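Local coordinates for hypothetical protein (Legionella pneumophila subsp. pneumophila, PDB 4KH9), which is of unknown function but binds calcium and belongs to the three-domain, largely beta-stranded DUF4785 family, at residues A[265-270]-A[354-359]; A[281-286]-A[344-349]. All blocks are in the same frame, centred on the assembly; numbering follows the deposited sequence.

Interaction 1: A[265-270]-A[354-359]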
loop_
_atom_site.group_PDB
_atom_site.type_symbol
_atom_site.label_atom_id
_atom_site.label_comp_id
_atom_site.label_asym_id
_atom_site.label_seq_id
_atom_site.Cartn_x
_atom_site.Cartn_y
_atom_site.Cartn_z
ATOM N N ILE A 265 -7.944 -0.100 13.744
ATOM C CA ILE A 265 -8.040 0.064 15.188
ATOM C C ILE A 265 -8.948 -1.080 15.701
ATOM O O ILE A 265 -10.011 -1.293 15.117
ATOM C CB ILE A 265 -8.562 1.472 15.534
ATOM C CG1 ILE A 265 -7.518 2.550 15.137
ATOM C CG2 ILE A 265 -8.932 1.603 17.013
ATOM C CD1 ILE A 265 -8.141 3.718 14.505
ATOM N N PRO A 266 -8.544 -1.851 16.726
ATOM C CA PRO A 266 -9.403 -2.966 17.193
ATOM C C PRO A 266 -10.595 -2.421 17.991
ATOM O O PRO A 266 -10.659 -2.558 19.212
ATOM C CB PRO A 266 -8.441 -3.796 18.049
ATOM C CG PRO A 266 -7.432 -2.814 18.570
ATOM C CD PRO A 266 -7.275 -1.773 17.497
ATOM N N SER A 267 -11.535 -1.763 17.279
ATOM C CA SER A 267 -12.722 -1.066 17.823
ATOM C C SER A 267 -13.729 -2.012 18.472
ATOM O O SER A 267 -14.603 -1.556 19.207
ATOM C CB SER A 267 -13.412 -0.292 16.714
ATOM O OG SER A 267 -13.547 -1.079 15.538
ATOM N N ALA A 268 -13.629 -3.320 18.176
ATOM C CA ALA A 268 -14.509 -4.349 18.736
ATOM C C ALA A 268 -13.864 -5.716 18.598
ATOM O O ALA A 268 -13.054 -5.935 17.684
ATOM C CB ALA A 268 -15.872 -4.330 18.051
ATOM N N SER A 269 -14.187 -6.623 19.529
ATOM C CA SER A 269 -13.637 -7.967 19.524
ATOM C C SER A 269 -14.689 -9.016 19.826
ATOM O O SER A 269 -15.611 -8.758 20.586
ATOM C CB SER A 269 -12.513 -8.082 20.553
ATOM O OG SER A 269 -11.422 -7.248 20.203
ATOM N N LEU A 270 -14.542 -10.193 19.217
ATOM C CA LEU A 270 -15.376 -11.375 19.480
ATOM C C LEU A 270 -14.775 -12.121 20.673
ATOM O O LEU A 270 -13.544 -12.260 20.746
ATOM C CB LEU A 270 -15.479 -12.288 18.251
ATOM C CG LEU A 270 -15.978 -11.673 16.942
ATOM C CD1 LEU A 270 -15.885 -12.684 15.823
ATOM C CD2 LEU A 270 -17.408 -11.145 17.071
ATOM N N TYR A 354 -17.788 -0.853 9.742
ATOM C CA TYR A 354 -18.101 -0.062 8.551
ATOM C C TYR A 354 -17.656 1.385 8.681
ATOM O O TYR A 354 -17.545 2.065 7.659
ATOM C CB TYR A 354 -19.582 -0.120 8.218
ATOM C CG TYR A 354 -19.976 -1.449 7.612
ATOM C CD1 TYR A 354 -19.658 -1.754 6.295
ATOM C CD2 TYR A 354 -20.724 -2.368 8.331
ATOM C CE1 TYR A 354 -20.058 -2.950 5.713
ATOM C CE2 TYR A 354 -21.144 -3.564 7.756
ATOM C CZ TYR A 354 -20.789 -3.864 6.452
ATOM O OH TYR A 354 -21.182 -5.047 5.878
ATOM N N GLY A 355 -17.361 1.833 9.911
ATOM C CA GLY A 355 -16.818 3.168 10.139
ATOM C C GLY A 355 -15.399 3.255 9.612
ATOM O O GLY A 355 -14.958 4.311 9.168
ATOM N N GLN A 356 -14.680 2.122 9.634
ATOM C CA GLN A 356 -13.301 2.007 9.171
ATOM C C GLN A 356 -13.213 1.345 7.814
ATOM O O GLN A 356 -12.215 1.529 7.121
ATOM C CB GLN A 356 -12.472 1.186 10.170
ATOM C CG GLN A 356 -12.140 1.929 11.457
ATOM C CD GLN A 356 -11.224 1.098 12.299
ATOM O OE1 GLN A 356 -10.028 0.997 12.034
ATOM N NE2 GLN A 356 -11.775 0.421 13.286
ATOM N N LEU A 357 -14.228 0.535 7.462
ATOM C CA LEU A 357 -14.282 -0.302 6.273
ATOM C C LEU A 357 -13.084 -1.257 6.338
ATOM O O LEU A 357 -12.370 -1.476 5.357
ATOM C CB LEU A 357 -14.347 0.520 4.961
ATOM C CG LEU A 357 -15.659 1.254 4.704
ATOM C CD1 LEU A 357 -15.488 2.310 3.625
ATOM C CD2 LEU A 357 -16.763 0.276 4.294
ATOM N N LYS A 358 -12.858 -1.786 7.549
ATOM C CA LYS A 358 -11.815 -2.754 7.866
ATOM C C LYS A 358 -12.365 -3.890 8.729
ATOM O O LYS A 358 -13.294 -3.687 9.532
ATOM C CB LYS A 358 -10.638 -2.077 8.626
ATOM C CG LYS A 358 -9.900 -0.956 7.913
ATOM C CD LYS A 358 -8.927 -1.446 6.843
ATOM C CE LYS A 358 -8.463 -0.309 5.959
ATOM N NZ LYS A 358 -7.740 -0.816 4.772
ATOM N N THR A 359 -11.758 -5.079 8.586
ATOM C CA THR A 359 -11.979 -6.230 9.468
ATOM C C THR A 359 -11.229 -5.857 10.741
ATOM O O THR A 359 -10.041 -5.509 10.651
ATOM C CB THR A 359 -11.511 -7.534 8.784
ATOM O OG1 THR A 359 -12.346 -7.769 7.666
ATOM C CG2 THR A 359 -11.588 -8.742 9.692
#

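Interaction 2: A[281-286]-A[344-349]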
loop_
_atom_site.group_PDB
_atom_site.type_symbol
_atom_site.label_atom_id
_atom_site.label_comp_id
_atom_site.label_asym_id
_atom_site.label_seq_id
_atom_site.Cartn_x
_atom_site.Cartn_y
_atom_site.Cartn_z
ATOM N N LEU A 281 -30.075 -23.674 12.259
ATOM C CA LEU A 281 -28.704 -23.590 12.779
ATOM C C LEU A 281 -28.379 -22.155 13.134
ATOM O O LEU A 281 -28.085 -21.347 12.253
ATOM C CB LEU A 281 -27.713 -24.145 11.750
ATOM C CG LEU A 281 -26.358 -24.640 12.244
ATOM C CD1 LEU A 281 -26.442 -25.379 13.598
ATOM C CD2 LEU A 281 -25.714 -25.516 11.201
ATOM N N THR A 282 -28.473 -21.829 14.435
ATOM C CA THR A 282 -28.282 -20.470 14.919
ATOM C C THR A 282 -27.174 -20.439 15.953
ATOM O O THR A 282 -27.105 -21.300 16.842
ATOM C CB THR A 282 -29.610 -19.917 15.470
ATOM O OG1 THR A 282 -30.607 -20.023 14.462
ATOM C CG2 THR A 282 -29.524 -18.467 15.863
ATOM N N PHE A 283 -26.301 -19.430 15.822
ATOM C CA PHE A 283 -25.167 -19.225 16.712
ATOM C C PHE A 283 -25.250 -17.866 17.338
ATOM O O PHE A 283 -25.853 -16.965 16.759
ATOM C CB PHE A 283 -23.830 -19.380 15.960
ATOM C CG PHE A 283 -23.651 -20.706 15.273
ATOM C CD1 PHE A 283 -24.148 -20.916 13.988
ATOM C CD2 PHE A 283 -23.029 -21.766 15.924
ATOM C CE1 PHE A 283 -24.046 -22.164 13.380
ATOM C CE2 PHE A 283 -22.913 -23.013 15.305
ATOM C CZ PHE A 283 -23.424 -23.199 14.037
ATOM N N VAL A 284 -24.657 -17.721 18.525
ATOM C CA VAL A 284 -24.598 -16.459 19.256
ATOM C C VAL A 284 -23.133 -16.173 19.616
ATOM O O VAL A 284 -22.421 -17.062 20.077
ATOM C CB VAL A 284 -25.533 -16.365 20.497
ATOM C CG1 VAL A 284 -26.989 -16.167 20.088
ATOM C CG2 VAL A 284 -25.386 -17.555 21.437
ATOM N N VAL A 285 -22.685 -14.947 19.379
ATOM C CA VAL A 285 -21.305 -14.542 19.671
ATOM C C VAL A 285 -21.333 -13.324 20.569
ATOM O O VAL A 285 -22.047 -12.365 20.261
ATOM C CB VAL A 285 -20.454 -14.257 18.393
ATOM C CG1 VAL A 285 -18.953 -14.204 18.711
ATOM C CG2 VAL A 285 -20.708 -15.276 17.304
ATOM N N THR A 286 -20.504 -13.317 21.628
ATOM C CA THR A 286 -20.357 -12.149 22.499
ATOM C C THR A 286 -19.348 -11.195 21.817
ATOM O O THR A 286 -18.352 -11.646 21.237
ATOM C CB THR A 286 -19.949 -12.577 23.924
ATOM O OG1 THR A 286 -21.023 -13.298 24.522
ATOM C CG2 THR A 286 -19.576 -11.408 24.814
ATOM N N LEU A 344 -20.297 -30.800 10.157
ATOM C CA LEU A 344 -20.333 -29.340 9.931
ATOM C C LEU A 344 -19.365 -28.589 10.835
ATOM O O LEU A 344 -19.143 -29.001 11.976
ATOM C CB LEU A 344 -21.750 -28.771 10.165
ATOM C CG LEU A 344 -22.884 -29.197 9.225
ATOM C CD1 LEU A 344 -24.229 -28.831 9.820
ATOM C CD2 LEU A 344 -22.731 -28.588 7.836
ATOM N N TYR A 345 -18.824 -27.452 10.342
ATOM C CA TYR A 345 -17.963 -26.589 11.148
ATOM C C TYR A 345 -17.986 -25.127 10.630
ATOM O O TYR A 345 -18.402 -24.867 9.498
ATOM C CB TYR A 345 -16.516 -27.127 11.228
ATOM C CG TYR A 345 -15.666 -26.999 9.985
ATOM C CD1 TYR A 345 -14.916 -25.850 9.743
ATOM C CD2 TYR A 345 -15.505 -28.077 9.115
ATOM C CE1 TYR A 345 -14.099 -25.738 8.617
ATOM C CE2 TYR A 345 -14.674 -27.985 7.994
ATOM C CZ TYR A 345 -13.970 -26.812 7.753
ATOM O OH TYR A 345 -13.157 -26.701 6.651
ATOM N N LEU A 346 -17.567 -24.183 11.496
ATOM C CA LEU A 346 -17.464 -22.760 11.169
ATOM C C LEU A 346 -16.068 -22.495 10.663
ATOM O O LEU A 346 -15.110 -22.684 11.423
ATOM C CB LEU A 346 -17.800 -21.855 12.381
ATOM C CG LEU A 346 -19.233 -21.874 12.901
ATOM C CD1 LEU A 346 -19.352 -21.056 14.180
ATOM C CD2 LEU A 346 -20.189 -21.373 11.860
ATOM N N GLY A 347 -15.955 -22.117 9.384
ATOM C CA GLY A 347 -14.672 -21.834 8.732
ATOM C C GLY A 347 -13.952 -20.611 9.278
ATOM O O GLY A 347 -12.725 -20.603 9.437
ATOM N N TYR A 348 -14.717 -19.548 9.561
ATOM C CA TYR A 348 -14.143 -18.338 10.124
ATOM C C TYR A 348 -15.196 -17.545 10.862
ATOM O O TYR A 348 -16.394 -17.786 10.707
ATOM C CB TYR A 348 -13.462 -17.450 9.042
ATOM C CG TYR A 348 -14.360 -16.939 7.937
ATOM C CD1 TYR A 348 -15.278 -15.923 8.178
ATOM C CD2 TYR A 348 -14.205 -17.383 6.626
ATOM C CE1 TYR A 348 -16.059 -15.399 7.156
ATOM C CE2 TYR A 348 -14.964 -16.844 5.585
ATOM C CZ TYR A 348 -15.895 -15.857 5.856
ATOM O OH TYR A 348 -16.666 -15.344 4.843
ATOM N N LEU A 349 -14.719 -16.587 11.661
ATOM C CA LEU A 349 -15.477 -15.584 12.387
ATOM C C LEU A 349 -14.786 -14.246 12.175
ATOM O O LEU A 349 -13.689 -14.030 12.696
ATOM C CB LEU A 349 -15.614 -15.929 13.871
ATOM C CG LEU A 349 -16.424 -17.172 14.207
ATOM C CD1 LEU A 349 -16.299 -17.487 15.664
ATOM C CD2 LEU A 349 -17.887 -17.008 13.813
#

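Interaction 1: A[265-270]-A[354-359]
Gln356 reaches across to the backbone of Ile265 and holds it with both ends of its side-chain amide. Just before it, Gly355 gives its N-H to Asp353 OD1, and its carbonyl oxygen accepts a bond from Asn232 ND2. At Gln356, CG lies anti to the carbonyl carbon (chi1 -74°) and the chain then runs extended, which carries the amide across the gap. Ile265 N donates to Gln356 OE1 at 2.9 Å. This bond is almost straight and lies in the amide's carbonyl plane, on a lone pair. In return, Gln356 NE2 donates to Ile265 O at 3.1 Å. Two bonds to a single residue fix the rotation of the amide. NE2 has another acceptor in Asp353 OD2, which also bonds Ser267 OG. Ile265 O is shared too, because Ser267 N reaches it at 2.7 Å. That bond closes an inverse gamma turn centred on Pro266. The Ile265 side chain crosses the glutamine at about a right angle, with CB 3.8 Å from OE1. Further on, Leu357 and Lys358 lie opposite the single residue Asp353, a G1 beta bulge. The two amide bonds resemble those of a hydrogen-bonded antiparallel pair. They tie the turn of a beta hairpin, strands 345-353 and 358-368, to the linker between strands 251-264 and 268-278.

Interaction 2: A[281-286]-A[344-349]
Segments 281-286 and 344-349 run broadly in the same direction and face each other without backbone pairing. The CA atoms of Leu281 and Leu344 are 10.5 Å apart, and those of Phe283 and Leu346 are 10.1 Å apart. At this spacing side chains fill the gap. Leu281, Phe283 and Val285 alternate inward from one strand. Leu344, Leu346 and Leu349 answer from the other. Two residues, not one, separate Leu346 from Leu349, and Gly347 there has helix-like backbone angles. This is the interior of a beta sandwich, consistent with the E-set (immunoglobulin-like) clan to which the domain belongs. Strand 281-289 belongs to the four-stranded sheet, and strand 345-353 to the five-stranded sheet facing it. At one end, Leu281 CD2 meets Leu344 CD1 at 3.9 Å, methyl to methyl. The two side chains lie alongside each other and point opposite ways. With CG anti to the backbone N (chi1 -157°), Leu281 sends CD2 toward Leu344. In the middle, Leu346 CD1 sits over one face of the Phe283 ring, toward the rim, and is 4.1 Å from Phe283 CD2. The Phe283 ring also meets that of Phe331, with the planes about 25° apart. Leu369 and Leu372, near the C-terminus, add to the apolar packing around Phe283, Leu344 and Leu346. The fit is looser at the far end, where Val285 CG2 and Leu349 CD2 stay 4.8 Å apart.

The two interactions lie 19 Å apart, centre to centre, within the C-terminal DUF4785 domain. Along the chain, interaction 2 is nested inside the loop closed by interaction 1. Strands 268-278 and 281-289 are neighbours in the four-stranded sheet. Strands 345-353 and 358-368 are neighbours in the five-stranded sheet. Interaction 2 joins the two sheets by apolar side chains, farther from the central domain. Interaction 1 ties the turn between strands 345-353 and 358-368 to the linker entering strand 268-278 by polar bonds. Leu270 bridges them: its CD1 is 3.8 Å from Leu349 CB, and its CD2 is 3.8 Å from Val285 CG1. Leu270 thus carries the apolar packing from just after the linker into the sandwich interior.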